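Local coordinates for uncharacterized IolB-like protein (Salmonella typhimurium LT2, PDB 2QJV) that probably acts as a sugar isomerase, perhaps on glucuronate, in the KduI/IolB family of cupins, and binds nickel in the crystal, at residues R135-I143 with V155-S166; E48-V56 with I143-L153. The protein carries 2 engineered substitutions. All coordinates share one frame; numbering follows the deposited sequence. Where two conformers were deposited one is given.

Interaction 1: residues R135-I143 with V155-S166; sequences RNQRLVHNI and VVEVYTNAGATS. Engineered in segment 155-166: Ala162 (natural residue Glu), Ala164 (natural residue Asp).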
loop_
_atom_site.group_PDB
_atom_site.type_symbol
_atom_site.label_atom_id
_atom_site.label_comp_id
_atom_site.label_asym_id
_atom_site.label_seq_id
_atom_site.Cartn_x
_atom_site.Cartn_y
_atom_site.Cartn_z
ATOM N N ARG A 135 -3.683 16.891 31.182
ATOM C CA ARG A 135 -3.098 16.384 29.887
ATOM C C ARG A 135 -4.157 16.521 28.744
ATOM O O ARG A 135 -3.961 16.202 27.542
ATOM C CB ARG A 135 -2.544 14.945 30.060
ATOM C CG ARG A 135 -1.533 14.746 31.256
ATOM C CD ARG A 135 -0.173 15.526 31.076
ATOM N NE ARG A 135 0.696 15.551 32.277
ATOM C CZ ARG A 135 1.704 14.707 32.584
ATOM N NH1 ARG A 135 2.048 13.684 31.806
ATOM N NH2 ARG A 135 2.389 14.890 33.713
ATOM N N ASN A 136 -5.303 17.047 29.131
ATOM C CA ASN A 136 -6.336 17.285 28.195
ATOM C C ASN A 136 -6.639 18.824 28.086
ATOM O O ASN A 136 -7.512 19.123 27.291
ATOM C CB ASN A 136 -7.570 16.445 28.626
ATOM C CG ASN A 136 -8.575 16.190 27.501
ATOM O OD1 ASN A 136 -8.211 16.075 26.309
ATOM N ND2 ASN A 136 -9.852 16.075 27.883
ATOM N N GLN A 137 -5.957 19.758 28.813
ATOM C CA GLN A 137 -6.389 21.242 28.749
ATOM C C GLN A 137 -5.779 22.151 27.627
ATOM O O GLN A 137 -4.606 22.500 27.654
ATOM C CB GLN A 137 -6.323 22.045 30.094
ATOM C CG GLN A 137 -6.870 23.597 29.892
ATOM C CD GLN A 137 -7.414 24.395 31.157
ATOM O OE1 GLN A 137 -6.884 25.470 31.501
ATOM N NE2 GLN A 137 -8.497 23.896 31.784
ATOM N N ARG A 138 -6.664 22.620 26.740
ATOM C CA ARG A 138 -6.354 23.385 25.568
ATOM C C ARG A 138 -7.000 24.787 25.610
ATOM O O ARG A 138 -7.958 25.011 26.332
ATOM C CB ARG A 138 -6.880 22.602 24.360
ATOM C CG ARG A 138 -6.330 21.198 24.325
ATOM C CD ARG A 138 -7.390 20.166 23.984
ATOM N NE ARG A 138 -8.415 19.954 24.994
ATOM C CZ ARG A 138 -9.450 19.125 24.852
ATOM N NH1 ARG A 138 -9.635 18.440 23.734
ATOM N NH2 ARG A 138 -10.328 18.994 25.833
ATOM N N LEU A 139 -6.391 25.723 24.912
ATOM C CA LEU A 139 -6.921 27.046 24.728
ATOM C C LEU A 139 -7.613 26.980 23.374
ATOM O O LEU A 139 -7.021 26.529 22.396
ATOM C CB LEU A 139 -5.813 28.113 24.775
ATOM C CG LEU A 139 -6.151 29.524 24.326
ATOM C CD1 LEU A 139 -7.236 30.152 25.244
ATOM C CD2 LEU A 139 -4.895 30.367 24.323
ATOM N N VAL A 140 -8.865 27.452 23.323
ATOM C CA VAL A 140 -9.695 27.429 22.132
ATOM C C VAL A 140 -10.191 28.868 21.814
ATOM O O VAL A 140 -10.630 29.583 22.713
ATOM C CB VAL A 140 -10.873 26.428 22.320
ATOM C CG1 VAL A 140 -11.832 26.382 21.090
ATOM C CG2 VAL A 140 -10.334 25.019 22.716
ATOM N N HIS A 141 -9.996 29.274 20.560
ATOM C CA HIS A 141 -10.477 30.531 19.987
ATOM C C HIS A 141 -11.523 30.237 18.921
ATOM O O HIS A 141 -11.215 29.753 17.806
ATOM C CB HIS A 141 -9.355 31.364 19.358
ATOM C CG HIS A 141 -8.301 31.845 20.319
ATOM N ND1 HIS A 141 -7.043 32.214 19.893
ATOM C CD2 HIS A 141 -8.301 31.997 21.668
ATOM C CE1 HIS A 141 -6.328 32.608 20.935
ATOM N NE2 HIS A 141 -7.063 32.474 22.030
ATOM N N ASN A 142 -12.787 30.502 19.268
ATOM C CA ASN A 142 -13.913 30.317 18.334
ATOM C C ASN A 142 -14.055 31.523 17.412
ATOM O O ASN A 142 -14.761 32.501 17.718
ATOM C CB ASN A 142 -15.209 30.015 19.112
ATOM C CG ASN A 142 -15.147 28.666 19.824
ATOM O OD1 ASN A 142 -15.201 28.584 21.065
ATOM N ND2 ASN A 142 -14.990 27.607 19.047
ATOM N N ILE A 143 -13.317 31.453 16.305
ATOM C CA ILE A 143 -13.307 32.499 15.279
ATOM C C ILE A 143 -14.690 32.633 14.593
ATOM O O ILE A 143 -15.221 33.724 14.477
ATOM C CB ILE A 143 -12.185 32.277 14.233
ATOM C CG1 ILE A 143 -10.805 32.433 14.901
ATOM C CG2 ILE A 143 -12.373 33.243 13.005
ATOM C CD1 ILE A 143 -9.639 31.939 14.071
ATOM N N VAL A 155 -15.116 27.838 11.897
ATOM C CA VAL A 155 -13.661 28.064 12.020
ATOM C C VAL A 155 -13.274 28.184 13.495
ATOM O O VAL A 155 -13.921 28.888 14.279
ATOM C CB VAL A 155 -13.165 29.310 11.212
ATOM C CG1 VAL A 155 -11.631 29.476 11.294
ATOM C CG2 VAL A 155 -13.641 29.260 9.734
ATOM N N VAL A 156 -12.234 27.439 13.870
ATOM C CA VAL A 156 -11.730 27.453 15.236
ATOM C C VAL A 156 -10.202 27.264 15.195
ATOM O O VAL A 156 -9.684 26.652 14.274
ATOM C CB VAL A 156 -12.424 26.332 16.086
ATOM C CG1 VAL A 156 -12.097 24.929 15.522
ATOM C CG2 VAL A 156 -12.069 26.407 17.578
ATOM N N GLU A 157 -9.500 27.823 16.183
ATOM C CA GLU A 157 -8.068 27.569 16.369
ATOM C C GLU A 157 -7.877 27.050 17.826
ATOM O O GLU A 157 -8.550 27.481 18.779
ATOM C CB GLU A 157 -7.184 28.769 15.947
ATOM C CG GLU A 157 -7.299 29.982 16.782
ATOM C CD GLU A 157 -6.487 31.168 16.308
ATOM O OE1 GLU A 157 -5.942 31.187 15.172
ATOM O OE2 GLU A 157 -6.514 32.139 17.056
ATOM N N VAL A 158 -6.980 26.076 17.973
ATOM C CA VAL A 158 -6.710 25.397 19.226
ATOM C C VAL A 158 -5.198 25.302 19.517
ATOM O O VAL A 158 -4.402 25.080 18.592
ATOM C CB VAL A 158 -7.336 23.961 19.202
ATOM C CG1 VAL A 158 -7.083 23.201 20.531
ATOM C CG2 VAL A 158 -8.841 24.026 18.874
ATOM N N TYR A 159 -4.850 25.514 20.794
ATOM C CA TYR A 159 -3.488 25.449 21.308
ATOM C C TYR A 159 -3.380 24.296 22.256
ATOM O O TYR A 159 -4.075 24.243 23.261
ATOM C CB TYR A 159 -3.077 26.709 22.053
ATOM C CG TYR A 159 -3.089 27.933 21.219
ATOM C CD1 TYR A 159 -4.282 28.595 20.937
ATOM C CD2 TYR A 159 -1.913 28.472 20.755
ATOM C CE1 TYR A 159 -4.301 29.740 20.179
ATOM C CE2 TYR A 159 -1.919 29.610 19.993
ATOM C CZ TYR A 159 -3.099 30.259 19.722
ATOM O OH TYR A 159 -3.077 31.384 18.944
ATOM N N THR A 160 -2.480 23.367 21.918
ATOM C CA THR A 160 -2.255 22.164 22.693
ATOM C C THR A 160 -0.795 22.167 23.150
ATOM O O THR A 160 0.110 22.001 22.356
ATOM C CB THR A 160 -2.625 20.876 21.904
ATOM O OG1 THR A 160 -3.915 21.032 21.287
ATOM C CG2 THR A 160 -2.621 19.600 22.852
ATOM N N ASN A 161 -0.582 22.316 24.442
ATOM C CA ASN A 161 0.795 22.315 24.974
ATOM C C ASN A 161 1.433 20.928 24.917
ATOM O O ASN A 161 0.728 19.899 24.943
ATOM C CB ASN A 161 0.816 22.953 26.358
ATOM C CG ASN A 161 0.458 24.438 26.305
ATOM O OD1 ASN A 161 0.441 25.076 25.232
ATOM N ND2 ASN A 161 0.190 24.989 27.448
ATOM N N ALA A 162 2.757 20.924 24.728
ATOM C CA ALA A 162 3.545 19.698 24.537
ATOM C C ALA A 162 3.217 18.672 25.625
ATOM O O ALA A 162 3.305 18.984 26.821
ATOM C CB ALA A 162 5.048 20.010 24.509
ATOM N N GLY A 163 2.854 17.474 25.153
ATOM C CA GLY A 163 2.461 16.358 26.008
ATOM C C GLY A 163 0.975 16.037 25.877
ATOM O O GLY A 163 0.610 14.851 25.612
ATOM N N ALA A 164 0.150 17.110 25.927
ATOM C CA ALA A 164 -1.302 17.005 25.958
ATOM C C ALA A 164 -1.890 16.422 24.672
ATOM O O ALA A 164 -1.314 16.497 23.563
ATOM C CB ALA A 164 -1.945 18.388 26.242
ATOM N N THR A 165 -3.096 15.884 24.835
ATOM C CA THR A 165 -3.895 15.320 23.746
ATOM C C THR A 165 -5.103 16.241 23.485
ATOM O O THR A 165 -5.757 16.655 24.430
ATOM C CB THR A 165 -4.399 13.899 24.096
ATOM O OG1 THR A 165 -3.388 13.184 24.807
ATOM C CG2 THR A 165 -4.828 13.140 22.818
ATOM N N SER A 166 -5.365 16.564 22.216
ATOM C CA SER A 166 -6.508 17.407 21.837
ATOM C C SER A 166 -7.351 16.691 20.763
ATOM O O SER A 166 -6.977 15.598 20.313
ATOM C CB SER A 166 -6.079 18.850 21.444
ATOM O OG SER A 166 -5.216 18.869 20.365
HETATM O O HOH W 1 -2.570 22.207 26.393
#

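Interaction 2: residues E48-V56 with I143-L153; sequences ERERCLVLV and ILPDSQLADSL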
loop_
_atom_site.group_PDB
_atom_site.type_symbol
_atom_site.label_atom_id
_atom_site.label_comp_id
_atom_site.label_asym_id
_atom_site.label_seq_id
_atom_site.Cartn_x
_atom_site.Cartn_y
_atom_site.Cartn_z
ATOM N N GLU A 48 -19.062 31.484 -6.134
ATOM C CA GLU A 48 -20.140 30.896 -5.346
ATOM C C GLU A 48 -19.696 30.409 -3.967
ATOM O O GLU A 48 -20.376 29.609 -3.351
ATOM C CB GLU A 48 -20.754 29.726 -6.143
ATOM C CG GLU A 48 -21.289 30.113 -7.556
ATOM C CD GLU A 48 -22.466 31.081 -7.542
ATOM O OE1 GLU A 48 -23.003 31.411 -6.461
ATOM O OE2 GLU A 48 -22.873 31.514 -8.646
ATOM N N ARG A 49 -18.525 30.837 -3.511
ATOM C CA ARG A 49 -18.012 30.448 -2.212
ATOM C C ARG A 49 -17.921 31.643 -1.244
ATOM O O ARG A 49 -17.590 32.770 -1.652
ATOM C CB ARG A 49 -16.657 29.764 -2.434
ATOM C CG ARG A 49 -16.886 28.475 -3.229
ATOM C CD ARG A 49 -15.709 27.657 -3.502
ATOM N NE ARG A 49 -15.054 27.051 -2.352
ATOM C CZ ARG A 49 -15.439 25.946 -1.715
ATOM N NH1 ARG A 49 -16.603 25.331 -1.973
ATOM N NH2 ARG A 49 -14.667 25.482 -0.768
ATOM N N GLU A 50 -18.321 31.410 0.009
ATOM C CA GLU A 50 -18.070 32.361 1.088
ATOM C C GLU A 50 -16.679 32.005 1.642
ATOM O O GLU A 50 -16.173 30.887 1.473
ATOM C CB GLU A 50 -19.120 32.359 2.207
ATOM C CG GLU A 50 -19.253 31.058 2.925
ATOM C CD GLU A 50 -20.147 31.102 4.141
ATOM O OE1 GLU A 50 -20.926 32.080 4.328
ATOM O OE2 GLU A 50 -20.052 30.105 4.904
ATOM N N ARG A 51 -16.055 33.000 2.249
ATOM C CA ARG A 51 -14.721 32.906 2.789
ATOM C C ARG A 51 -14.550 33.574 4.168
ATOM O O ARG A 51 -15.263 34.518 4.546
ATOM C CB ARG A 51 -13.700 33.533 1.824
ATOM C CG ARG A 51 -13.449 32.787 0.522
ATOM C CD ARG A 51 -12.658 33.593 -0.517
ATOM N NE ARG A 51 -12.377 32.767 -1.708
ATOM C CZ ARG A 51 -13.200 32.603 -2.749
ATOM N NH1 ARG A 51 -14.387 33.171 -2.774
ATOM N NH2 ARG A 51 -12.852 31.806 -3.758
ATOM N N CYS A 52 -13.578 33.039 4.913
ATOM C CA CYS A 52 -13.131 33.586 6.170
ATOM C C CYS A 52 -11.595 33.668 6.042
ATOM O O CYS A 52 -10.897 32.675 5.922
ATOM C CB CYS A 52 -13.567 32.752 7.389
ATOM S SG CYS A 52 -13.100 33.496 8.979
ATOM N N LEU A 53 -11.124 34.902 5.967
ATOM C CA LEU A 53 -9.720 35.246 5.843
ATOM C C LEU A 53 -9.194 35.324 7.237
ATOM O O LEU A 53 -9.610 36.208 7.993
ATOM C CB LEU A 53 -9.554 36.603 5.182
ATOM C CG LEU A 53 -9.638 36.737 3.645
ATOM C CD1 LEU A 53 -10.670 35.822 3.053
ATOM C CD2 LEU A 53 -9.864 38.213 3.275
ATOM N N VAL A 54 -8.316 34.414 7.600
ATOM C CA VAL A 54 -7.732 34.382 8.943
ATOM C C VAL A 54 -6.269 34.841 8.850
ATOM O O VAL A 54 -5.473 34.292 8.065
ATOM C CB VAL A 54 -7.840 33.010 9.612
ATOM C CG1 VAL A 54 -7.164 33.050 11.031
ATOM C CG2 VAL A 54 -9.320 32.529 9.686
ATOM N N LEU A 55 -5.946 35.905 9.606
ATOM C CA LEU A 55 -4.557 36.403 9.705
ATOM C C LEU A 55 -3.863 35.576 10.791
ATOM O O LEU A 55 -4.021 35.813 12.003
ATOM C CB LEU A 55 -4.491 37.919 9.969
ATOM C CG LEU A 55 -4.856 38.901 8.825
ATOM C CD1 LEU A 55 -6.277 38.742 8.285
ATOM C CD2 LEU A 55 -4.644 40.381 9.263
ATOM N N VAL A 56 -3.177 34.536 10.338
ATOM C CA VAL A 56 -2.495 33.591 11.230
ATOM C C VAL A 56 -1.300 34.299 11.934
ATOM O O VAL A 56 -1.027 34.099 13.119
ATOM C CB VAL A 56 -2.038 32.264 10.506
ATOM C CG1 VAL A 56 -1.325 31.339 11.543
ATOM C CG2 VAL A 56 -3.203 31.530 9.728
ATOM N N ILE A 143 -13.317 31.453 16.305
ATOM C CA ILE A 143 -13.307 32.499 15.279
ATOM C C ILE A 143 -14.690 32.633 14.593
ATOM O O ILE A 143 -15.221 33.724 14.477
ATOM C CB ILE A 143 -12.185 32.277 14.233
ATOM C CG1 ILE A 143 -10.805 32.433 14.901
ATOM C CG2 ILE A 143 -12.373 33.243 13.005
ATOM C CD1 ILE A 143 -9.639 31.939 14.071
ATOM N N LEU A 144 -15.267 31.514 14.185
ATOM C CA LEU A 144 -16.520 31.499 13.480
ATOM C C LEU A 144 -17.338 30.265 13.872
ATOM O O LEU A 144 -17.357 29.260 13.156
ATOM C CB LEU A 144 -16.290 31.603 11.965
ATOM C CG LEU A 144 -17.534 31.828 11.073
ATOM C CD1 LEU A 144 -18.486 32.900 11.645
ATOM C CD2 LEU A 144 -17.062 32.144 9.649
ATOM N N PRO A 145 -17.951 30.312 15.062
ATOM C CA PRO A 145 -18.747 29.179 15.548
ATOM C C PRO A 145 -20.157 29.128 14.965
ATOM O O PRO A 145 -20.590 30.081 14.318
ATOM C CB PRO A 145 -18.840 29.440 17.038
ATOM C CG PRO A 145 -18.750 30.948 17.163
ATOM C CD PRO A 145 -17.933 31.425 16.027
ATOM N N ASP A 146 -20.891 28.057 15.268
ATOM C CA ASP A 146 -22.267 27.904 14.751
ATOM C C ASP A 146 -23.297 28.852 15.389
ATOM O O ASP A 146 -24.397 28.959 14.880
ATOM C CB ASP A 146 -22.746 26.431 14.776
ATOM C CG ASP A 146 -22.953 25.829 16.178
ATOM O OD1 ASP A 146 -22.922 26.528 17.225
ATOM O OD2 ASP A 146 -23.197 24.581 16.189
ATOM N N SER A 147 -22.905 29.532 16.468
ATOM C CA SER A 147 -23.684 30.544 17.126
ATOM C C SER A 147 -23.463 31.952 16.533
ATOM O O SER A 147 -24.104 32.892 16.985
ATOM C CB SER A 147 -23.347 30.571 18.624
ATOM O OG SER A 147 -21.940 30.688 18.778
ATOM N N GLN A 148 -22.547 32.080 15.577
ATOM C CA GLN A 148 -22.284 33.333 14.837
ATOM C C GLN A 148 -22.731 33.099 13.382
ATOM O O GLN A 148 -22.984 31.975 13.002
ATOM C CB GLN A 148 -20.828 33.755 14.927
ATOM C CG GLN A 148 -20.442 34.196 16.356
ATOM C CD GLN A 148 -21.118 35.509 16.752
ATOM O OE1 GLN A 148 -20.981 36.505 16.058
ATOM N NE2 GLN A 148 -21.821 35.506 17.871
ATOM N N LEU A 149 -22.830 34.168 12.595
ATOM C CA LEU A 149 -23.401 34.101 11.242
ATOM C C LEU A 149 -22.429 33.763 10.101
ATOM O O LEU A 149 -21.364 34.358 9.964
ATOM C CB LEU A 149 -24.133 35.430 10.926
ATOM C CG LEU A 149 -25.298 35.840 11.817
ATOM C CD1 LEU A 149 -25.791 37.261 11.466
ATOM C CD2 LEU A 149 -26.473 34.844 11.785
ATOM N N ALA A 150 -22.814 32.756 9.308
ATOM C CA ALA A 150 -22.169 32.345 8.073
ATOM C C ALA A 150 -23.125 31.348 7.399
ATOM O O ALA A 150 -23.996 30.772 8.051
ATOM C CB ALA A 150 -20.751 31.750 8.289
ATOM N N ASP A 151 -22.982 31.141 6.095
ATOM C CA ASP A 151 -23.829 30.193 5.397
ATOM C C ASP A 151 -23.442 28.727 5.697
ATOM O O ASP A 151 -24.282 27.857 5.858
ATOM C CB ASP A 151 -23.747 30.366 3.865
ATOM C CG ASP A 151 -24.055 31.777 3.377
ATOM O OD1 ASP A 151 -24.611 32.620 4.121
ATOM O OD2 ASP A 151 -23.685 32.018 2.197
ATOM N N SER A 152 -22.147 28.503 5.760
ATOM C CA SER A 152 -21.541 27.161 5.808
ATOM C C SER A 152 -20.352 27.003 6.769
ATOM O O SER A 152 -20.264 26.011 7.507
ATOM C CB SER A 152 -21.080 26.816 4.379
ATOM O OG SER A 152 -22.194 26.713 3.485
ATOM N N LEU A 153 -19.454 27.995 6.752
ATOM C CA LEU A 153 -18.165 27.951 7.478
ATOM C C LEU A 153 -18.230 27.906 9.003
ATOM O O LEU A 153 -18.979 28.649 9.645
ATOM C CB LEU A 153 -17.256 29.139 7.065
ATOM C CG LEU A 153 -16.614 29.120 5.668
ATOM C CD1 LEU A 153 -16.105 30.555 5.254
ATOM C CD2 LEU A 153 -15.504 28.041 5.549
#

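Interaction 1: residues R135-I143 with V155-S166
His141 and Glu157 are tied together twice, by backbone and by side chain. The imidazole ND1 of His141 donates to OE2 of Glu157 at 2.9 Å; the oxygen lies in the ring plane and accepts on its anti lone pair, with the ring and carboxylate planes turned 49° apart. Glu157 can reach there because its CG stands between the backbone N and carbonyl carbon (chi1 68°) and the chain then runs out straight. The same carboxylate takes a hydrogen bond from Tyr240 and forms a salt bridge with Arg75. In the backbone, His141 and Glu157 exchange two hydrogen bonds, as do Leu139 and Tyr159, making an antiparallel hairpin of strands 138-142 and 154-160. Past its end, Thr165 N donates to Arg135 O at 2.9 Å.

Next along the face comes Tyr159, whose edge points at the face of His141 in an offset edge-to-face pair, centroids 5.3 Å apart; its hydroxyl is hydrogen-bonded to Pro78 O. The CD2 methyl of Leu139 lies alongside this ring, 3.9 Å from Tyr159 CD1. On the other face Val140 touches two valines, one with each methyl: its CG1 is 3.5 Å from Val156 CG2 and its CG2 is near Val158 CG2. At the far end Ile143 CD1 rests against the Glu157 carboxylate.

A buried carboxylate held by a histidine, a tyrosine and an arginine has little freedom to rotate, and the nearby arginine would be expected to stabilise its negative charge on this face of the cupin sheet.

Interaction 2: residues E48-V56 with I143-L153
Glu50 leaves strand 49-55 with CG set between its backbone N and carbonyl carbon (chi1 61°), and an extended chain beyond carries its carboxylate into the loop at 150-153. Three successive backbone N-H groups meet it there. OE1 accepts from Asp151 N at 2.9 Å on its syn side, somewhat out of the carboxylate plane. OE2 takes two: Leu153 N at 2.9 Å, almost in line with the C-O bond, and Ser152 N at 2.8 Å, from above the plane and less straight at 144°. Tyr88 OH adds a further bond to OE1.

The carboxylate of Asp151 comes close as well, its OD2 3.5 Å from Glu50 OE1, a like-charge approach; Asp151 turns that oxygen to the backbone N-H groups of Phe113 and Gly114. Leu153 runs antiparallel alongside Glu50, which lays Leu153 CD1 against the strand backbone, 3.6 Å from Cys52 N. Toward Val54, Cys52 touches Leu144 and Leu153 through its CB, and its SG reaches Ile143 CG2 at 4.1 Å. Val54 CG1 and Ile143 CD1 then meet tip to tip, also at 4.1 Å.

This buried acid thus pins the loop joining strands 138-142 and 154-160 of the five-stranded sheet to strand 49-55 of the six-stranded sheet. The cluster of N-H donors should favour the charged form of Glu50, and would partly offset the cost of having Asp151 so near.

Interactions 1 and 2 have centres about 19 Å apart and share Ile143, where the chain leaves strand 138-142 for the loop that packs on strand 49-55. Val155 completes the join: its N lies 2.9 Å from Leu144 O, a probable hydrogen bond, and its CG2 packs on Cys52 CB at 4.2 Å. Leu144 and Ile143 both face Val155 in a classic beta bulge. The crystal has two nickel sites. The Val156 side chain of interaction 1 is about 8 Å from a nickel ion, probably the one bound by His171, His173, Glu186 and His229. In interaction 2 the Asp151 side chain lies about 8 Å from a nickel ion. Neither contact supplies a metal ligand.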